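PDB 4O5P: uncharacterized protein from Pseudomonas aeruginosa, which probably hydrolyses phospholipids as an effector delivered by the type VI secretion system, with a catalytic domain of the alpha/beta-hydrolase clan. Local coordinates for residues R474-R487 / Q625-F638. Sequence-based numbering, arbitrary orientation.
Sequences RRETALITAWRIDR and QIHRDGSARYHQLF
Arg474 and Asp629 form a two-pronged salt bridge between helices 469-487 and 616-637. It marks one end of a close helix-helix crossing (-64°) in the Tle1-like C-terminal region. Arg474 NE donates to Asp629 OD2 at 2.8 Å, and NH2 donates to OD1 at 3.1 Å. Each oxygen is met on its syn side. The extended Arg474 chain, with CG anti to the backbone N (chi1 170°), carries the guanidinium to this carboxylate. The Gln625 amide stacks over one guanidinium face. A water donates to both Arg474 O and Asp629 OD2, adding a second link.

Arg633 bends at chi2 (85°) and lays its guanidinium under Leu479 CD1, which sits over the centre of one face. Arg633 NH1 lies over one face of the Arg475 guanidinium, offset toward its rim; two like charges come close here without a hydrogen bond. A second water joins Arg633 NH1 to Arg475 O, and Gln463 is a further polar partner of Arg633.

Small residues let the backbones meet, with the axes 7.4 Å apart. Gly630 CA makes a CA-H...O contact to Ala478 O, 3.5 Å away. The Ala482 methyl is a knob in the hole formed by Gly630, Arg633, Tyr634 and Leu637. Thr481 OG1 donates to Thr477 O and also touches Ile626 CG2.

Further along, Ile485 CG2 makes an off-centre CH-pi contact with Tyr634. Phe582 and Tyr586 of helix 571-587 also touch Ile485. The Asp486 carboxylate is held by Arg487, Lys495 and the Asp642 backbone N. It stacks nearly parallel to the Phe638 ring, and Asp486 CB lies 3.5 Å from Phe638 CZ.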
loop_
_atom_site.group_PDB
_atom_site.type_symbol
_atom_site.label_atom_id
_atom_site.label_comp_id
_atom_site.label_asym_id
_atom_site.label_seq_id
_atom_site.Cartn_x
_atom_site.Cartn_y
_atom_site.Cartn_z
ATOM N N ARG A 474 -8.909 18.945 -0.470
ATOM C CA ARG A 474 -10.095 19.650 -0.957
ATOM C C ARG A 474 -9.755 20.406 -2.245
ATOM O O ARG A 474 -10.429 20.251 -3.282
ATOM C CB ARG A 474 -10.625 20.638 0.107
ATOM C CG ARG A 474 -11.711 21.578 -0.430
ATOM C CD ARG A 474 -12.211 22.645 0.553
ATOM N NE ARG A 474 -13.324 23.383 -0.069
ATOM C CZ ARG A 474 -13.903 24.475 0.430
ATOM N NH1 ARG A 474 -13.495 25.013 1.579
ATOM N NH2 ARG A 474 -14.897 25.045 -0.234
ATOM N N ARG A 475 -8.686 21.194 -2.189
ATOM C CA ARG A 475 -8.339 22.049 -3.323
ATOM C C ARG A 475 -7.808 21.280 -4.548
ATOM O O ARG A 475 -8.176 21.586 -5.681
ATOM C CB ARG A 475 -7.373 23.171 -2.879
ATOM C CG ARG A 475 -7.138 24.240 -3.962
ATOM C CD ARG A 475 -6.316 25.433 -3.447
ATOM N NE ARG A 475 -6.195 26.474 -4.467
ATOM C CZ ARG A 475 -5.243 26.497 -5.401
ATOM N NH1 ARG A 475 -4.337 25.533 -5.439
ATOM N NH2 ARG A 475 -5.193 27.476 -6.303
ATOM N N GLU A 476 -6.985 20.255 -4.324
ATOM C CA GLU A 476 -6.462 19.448 -5.429
ATOM C C GLU A 476 -7.549 18.589 -6.072
ATOM O O GLU A 476 -7.529 18.343 -7.293
ATOM C CB GLU A 476 -5.273 18.592 -4.954
ATOM C CG GLU A 476 -4.044 19.451 -4.680
ATOM C CD GLU A 476 -3.596 20.188 -5.932
ATOM O OE1 GLU A 476 -3.687 19.590 -7.044
ATOM O OE2 GLU A 476 -3.131 21.351 -5.804
ATOM N N THR A 477 -8.525 18.182 -5.261
ATOM C CA THR A 477 -9.655 17.406 -5.788
ATOM C C THR A 477 -10.405 18.340 -6.696
ATOM O O THR A 477 -10.806 17.944 -7.792
ATOM C CB THR A 477 -10.592 16.896 -4.703
ATOM O OG1 THR A 477 -9.864 16.026 -3.819
ATOM C CG2 THR A 477 -11.739 16.069 -5.343
ATOM N N ALA A 478 -10.562 19.586 -6.238
ATOM C CA ALA A 478 -11.226 20.616 -7.044
ATOM C C ALA A 478 -10.501 20.864 -8.365
ATOM O O ALA A 478 -11.145 21.061 -9.396
ATOM C CB ALA A 478 -11.362 21.911 -6.256
ATOM N N LEU A 479 -9.172 20.880 -8.333
ATOM C CA LEU A 479 -8.384 21.116 -9.554
ATOM C C LEU A 479 -8.554 20.005 -10.593
ATOM O O LEU A 479 -8.836 20.266 -11.780
ATOM C CB LEU A 479 -6.903 21.329 -9.209
ATOM C CG LEU A 479 -5.884 21.457 -10.342
ATOM C CD1 LEU A 479 -6.290 22.555 -11.331
ATOM C CD2 LEU A 479 -4.488 21.738 -9.748
ATOM N N ILE A 480 -8.413 18.759 -10.162
ATOM C CA ILE A 480 -8.574 17.680 -11.133
ATOM C C ILE A 480 -10.044 17.561 -11.597
ATOM O O ILE A 480 -10.313 17.215 -12.748
ATOM C CB ILE A 480 -7.980 16.347 -10.629
ATOM C CG1 ILE A 480 -7.846 15.356 -11.785
ATOM C CG2 ILE A 480 -8.815 15.779 -9.510
ATOM C CD1 ILE A 480 -7.067 14.067 -11.444
ATOM N N THR A 481 -10.984 17.889 -10.710
ATOM C CA THR A 481 -12.390 17.978 -11.119
ATOM C C THR A 481 -12.542 19.016 -12.235
ATOM O O THR A 481 -13.163 18.743 -13.269
ATOM C CB THR A 481 -13.302 18.381 -9.941
ATOM O OG1 THR A 481 -13.297 17.344 -8.946
ATOM C CG2 THR A 481 -14.749 18.604 -10.429
ATOM N N ALA A 482 -11.977 20.208 -12.017
ATOM C CA ALA A 482 -11.996 21.268 -13.028
ATOM C C ALA A 482 -11.449 20.778 -14.365
ATOM O O ALA A 482 -12.037 21.051 -15.406
ATOM C CB ALA A 482 -11.216 22.497 -12.549
ATOM N N TRP A 483 -10.337 20.043 -14.338
ATOM C CA TRP A 483 -9.784 19.470 -15.569
ATOM C C TRP A 483 -10.722 18.457 -16.231
ATOM O O TRP A 483 -10.841 18.426 -17.459
ATOM C CB TRP A 483 -8.440 18.806 -15.281
ATOM C CG TRP A 483 -7.814 18.098 -16.458
ATOM C CD1 TRP A 483 -6.945 18.632 -17.369
ATOM C CD2 TRP A 483 -7.964 16.715 -16.811
ATOM N NE1 TRP A 483 -6.547 17.659 -18.273
ATOM C CE2 TRP A 483 -7.169 16.481 -17.957
ATOM C CE3 TRP A 483 -8.714 15.656 -16.282
ATOM C CZ2 TRP A 483 -7.098 15.233 -18.579
ATOM C CZ3 TRP A 483 -8.634 14.416 -16.891
ATOM C CH2 TRP A 483 -7.829 14.215 -18.025
ATOM N N ARG A 484 -11.380 17.629 -15.419
ATOM C CA ARG A 484 -12.355 16.666 -15.941
ATOM C C ARG A 484 -13.582 17.342 -16.545
ATOM O O ARG A 484 -14.161 16.811 -17.483
ATOM C CB ARG A 484 -12.817 15.671 -14.863
ATOM C CG ARG A 484 -11.757 14.699 -14.403
ATOM C CD ARG A 484 -12.190 13.976 -13.114
ATOM N NE ARG A 484 -11.056 13.195 -12.623
ATOM C CZ ARG A 484 -10.819 12.960 -11.343
ATOM N NH1 ARG A 484 -11.650 13.419 -10.417
ATOM N NH2 ARG A 484 -9.758 12.260 -11.001
ATOM N N ILE A 485 -13.996 18.493 -16.016
ATOM C CA ILE A 485 -15.182 19.155 -16.581
ATOM C C ILE A 485 -14.960 19.429 -18.086
ATOM O O ILE A 485 -15.885 19.312 -18.904
ATOM C CB ILE A 485 -15.550 20.458 -15.831
ATOM C CG1 ILE A 485 -16.043 20.145 -14.414
ATOM C CG2 ILE A 485 -16.637 21.237 -16.580
ATOM C CD1 ILE A 485 -16.075 21.380 -13.509
ATOM N N ASP A 486 -13.729 19.777 -18.452
ATOM C CA ASP A 486 -13.428 19.943 -19.868
ATOM C C ASP A 486 -13.098 18.632 -20.573
ATOM O O ASP A 486 -13.748 18.296 -21.554
ATOM C CB ASP A 486 -12.338 20.987 -20.112
ATOM C CG ASP A 486 -12.136 21.263 -21.581
ATOM O OD1 ASP A 486 -11.301 20.567 -22.212
ATOM O OD2 ASP A 486 -12.826 22.166 -22.112
ATOM N N ARG A 487 -12.105 17.884 -20.090
ATOM C CA ARG A 487 -11.650 16.700 -20.820
ATOM C C ARG A 487 -12.617 15.495 -20.808
ATOM O O ARG A 487 -12.571 14.666 -21.709
ATOM C CB ARG A 487 -10.268 16.246 -20.321
ATOM C CG ARG A 487 -9.075 16.832 -21.086
ATOM C CD ARG A 487 -8.911 18.358 -20.936
ATOM N NE ARG A 487 -7.620 18.762 -21.513
ATOM C CZ ARG A 487 -7.469 19.639 -22.503
ATOM N NH1 ARG A 487 -8.531 20.248 -23.041
ATOM N NH2 ARG A 487 -6.259 19.897 -22.967
ATOM N N GLN A 625 -19.586 20.335 -2.478
ATOM C CA GLN A 625 -18.367 21.140 -2.400
ATOM C C GLN A 625 -17.460 20.856 -3.609
ATOM O O GLN A 625 -16.898 21.776 -4.201
ATOM C CB GLN A 625 -17.636 20.863 -1.084
ATOM C CG GLN A 625 -16.499 21.839 -0.759
ATOM C CD GLN A 625 -15.993 21.652 0.655
ATOM O OE1 GLN A 625 -16.555 22.198 1.610
ATOM N NE2 GLN A 625 -14.948 20.850 0.803
ATOM N N ILE A 626 -17.332 19.585 -3.981
ATOM C CA ILE A 626 -16.497 19.231 -5.119
ATOM C C ILE A 626 -17.070 19.838 -6.408
ATOM O O ILE A 626 -16.338 20.399 -7.215
ATOM C CB ILE A 626 -16.340 17.706 -5.248
ATOM C CG1 ILE A 626 -15.443 17.178 -4.121
ATOM C CG2 ILE A 626 -15.696 17.318 -6.593
ATOM C CD1 ILE A 626 -15.461 15.657 -3.972
ATOM N N HIS A 627 -18.378 19.732 -6.579
ATOM C CA HIS A 627 -19.030 20.283 -7.757
ATOM C C HIS A 627 -18.802 21.792 -7.850
ATOM O O HIS A 627 -18.372 22.297 -8.888
ATOM C CB HIS A 627 -20.516 19.957 -7.717
ATOM C CG HIS A 627 -21.174 19.969 -9.055
ATOM N ND1 HIS A 627 -21.525 21.135 -9.699
ATOM C CD2 HIS A 627 -21.576 18.954 -9.859
ATOM C CE1 HIS A 627 -22.111 20.838 -10.847
ATOM N NE2 HIS A 627 -22.157 19.524 -10.968
ATOM N N ARG A 628 -19.054 22.501 -6.753
ATOM C CA ARG A 628 -18.848 23.961 -6.707
ATOM C C ARG A 628 -17.400 24.451 -6.879
ATOM O O ARG A 628 -17.134 25.301 -7.754
ATOM C CB ARG A 628 -19.443 24.539 -5.416
ATOM C CG ARG A 628 -20.917 24.230 -5.252
ATOM C CD ARG A 628 -21.525 25.040 -4.118
ATOM N NE ARG A 628 -22.404 24.244 -3.264
ATOM C CZ ARG A 628 -23.622 23.841 -3.614
ATOM N NH1 ARG A 628 -24.105 24.145 -4.812
ATOM N NH2 ARG A 628 -24.360 23.128 -2.772
ATOM N N ASP A 629 -16.488 23.965 -6.027
ATOM C CA ASP A 629 -15.050 24.274 -6.138
ATOM C C ASP A 629 -14.545 23.931 -7.541
ATOM O O ASP A 629 -13.870 24.738 -8.191
ATOM C CB ASP A 629 -14.176 23.463 -5.150
ATOM C CG ASP A 629 -14.461 23.742 -3.666
ATOM O OD1 ASP A 629 -15.238 24.659 -3.307
ATOM O OD2 ASP A 629 -13.877 23.002 -2.837
ATOM N N GLY A 630 -14.831 22.707 -7.979
ATOM C CA GLY A 630 -14.482 22.265 -9.316
ATOM C C GLY A 630 -14.921 23.196 -10.442
ATOM O O GLY A 630 -14.115 23.581 -11.302
ATOM N N SER A 631 -16.195 23.565 -10.451
ATOM C CA SER A 631 -16.707 24.467 -11.481
ATOM C C SER A 631 -16.002 25.843 -11.445
ATOM O O SER A 631 -15.554 26.395 -12.505
ATOM C CB SER A 631 -18.216 24.624 -11.296
ATOM O OG SER A 631 -18.858 23.365 -11.404
ATOM N N ALA A 632 -15.886 26.401 -10.264
ATOM C CA ALA A 632 -15.189 27.669 -10.076
ATOM C C ALA A 632 -13.763 27.630 -10.607
ATOM O O ALA A 632 -13.400 28.448 -11.393
ATOM C CB ALA A 632 -15.248 28.146 -8.624
ATOM N N ARG A 633 -13.019 26.600 -10.238
ATOM C CA ARG A 633 -11.689 26.378 -10.794
ATOM C C ARG A 633 -11.649 26.160 -12.293
ATOM O O ARG A 633 -10.802 26.652 -12.928
ATOM C CB ARG A 633 -10.905 25.300 -10.074
ATOM C CG ARG A 633 -9.487 25.187 -10.561
ATOM C CD ARG A 633 -8.595 26.175 -9.851
ATOM N NE ARG A 633 -7.226 26.198 -10.289
ATOM C CZ ARG A 633 -6.166 25.786 -9.605
ATOM N NH1 ARG A 633 -6.266 25.271 -8.404
ATOM N NH2 ARG A 633 -4.983 25.908 -10.157
ATOM N N TYR A 634 -12.605 25.447 -12.836
ATOM C CA TYR A 634 -12.757 25.331 -14.258
ATOM C C TYR A 634 -12.654 26.664 -14.938
ATOM O O TYR A 634 -12.017 26.746 -15.919
ATOM C CB TYR A 634 -14.084 24.711 -14.672
ATOM C CG TYR A 634 -14.396 24.785 -16.161
ATOM C CD1 TYR A 634 -13.927 23.853 -17.034
ATOM C CD2 TYR A 634 -15.126 25.816 -16.662
ATOM C CE1 TYR A 634 -14.242 23.892 -18.360
ATOM C CE2 TYR A 634 -15.426 25.888 -17.987
ATOM C CZ TYR A 634 -14.972 24.928 -18.845
ATOM O OH TYR A 634 -15.294 25.031 -20.118
ATOM N N HIS A 635 -13.395 27.634 -14.438
ATOM C CA HIS A 635 -13.376 28.964 -15.079
ATOM C C HIS A 635 -12.048 29.735 -15.028
ATOM O O HIS A 635 -11.891 30.749 -15.718
ATOM C CB HIS A 635 -14.530 29.831 -14.578
ATOM C CG HIS A 635 -15.872 29.269 -14.925
ATOM N ND1 HIS A 635 -16.300 29.128 -16.228
ATOM C CD2 HIS A 635 -16.868 28.790 -14.145
ATOM C CE1 HIS A 635 -17.509 28.595 -16.233
ATOM N NE2 HIS A 635 -17.869 28.365 -14.983
ATOM N N GLN A 636 -11.095 29.264 -14.231
ATOM C CA GLN A 636 -9.771 29.862 -14.233
ATOM C C GLN A 636 -8.798 28.983 -14.994
ATOM O O GLN A 636 -7.706 29.416 -15.356
ATOM C CB GLN A 636 -9.298 30.109 -12.805
ATOM C CG GLN A 636 -9.599 31.542 -12.361
ATOM C CD GLN A 636 -10.041 31.637 -10.924
ATOM O OE1 GLN A 636 -9.830 30.710 -10.136
ATOM N NE2 GLN A 636 -10.656 32.766 -10.566
ATOM N N LEU A 637 -9.214 27.747 -15.251
ATOM C CA LEU A 637 -8.390 26.788 -15.975
ATOM C C LEU A 637 -8.528 26.974 -17.495
ATOM O O LEU A 637 -7.531 26.970 -18.235
ATOM C CB LEU A 637 -8.804 25.364 -15.581
ATOM C CG LEU A 637 -7.695 24.308 -15.575
ATOM C CD1 LEU A 637 -6.441 24.862 -14.922
ATOM C CD2 LEU A 637 -8.125 23.050 -14.848
ATOM N N PHE A 638 -9.771 27.145 -17.942
ATOM C CA PHE A 638 -10.103 27.255 -19.354
ATOM C C PHE A 638 -10.840 28.575 -19.573
ATOM O O PHE A 638 -11.630 28.993 -18.727
ATOM C CB PHE A 638 -10.989 26.071 -19.811
ATOM C CG PHE A 638 -10.348 24.721 -19.618
ATOM C CD1 PHE A 638 -10.466 24.044 -18.406
ATOM C CD2 PHE A 638 -9.613 24.136 -20.638
ATOM C CE1 PHE A 638 -9.863 22.807 -18.234
ATOM C CE2 PHE A 638 -9.008 22.914 -20.467
ATOM C CZ PHE A 638 -9.137 22.244 -19.259
HETATM O O HOH W 1 -13.170 20.337 -3.408
HETATM O O HOH W 2 -8.911 24.285 -7.216
#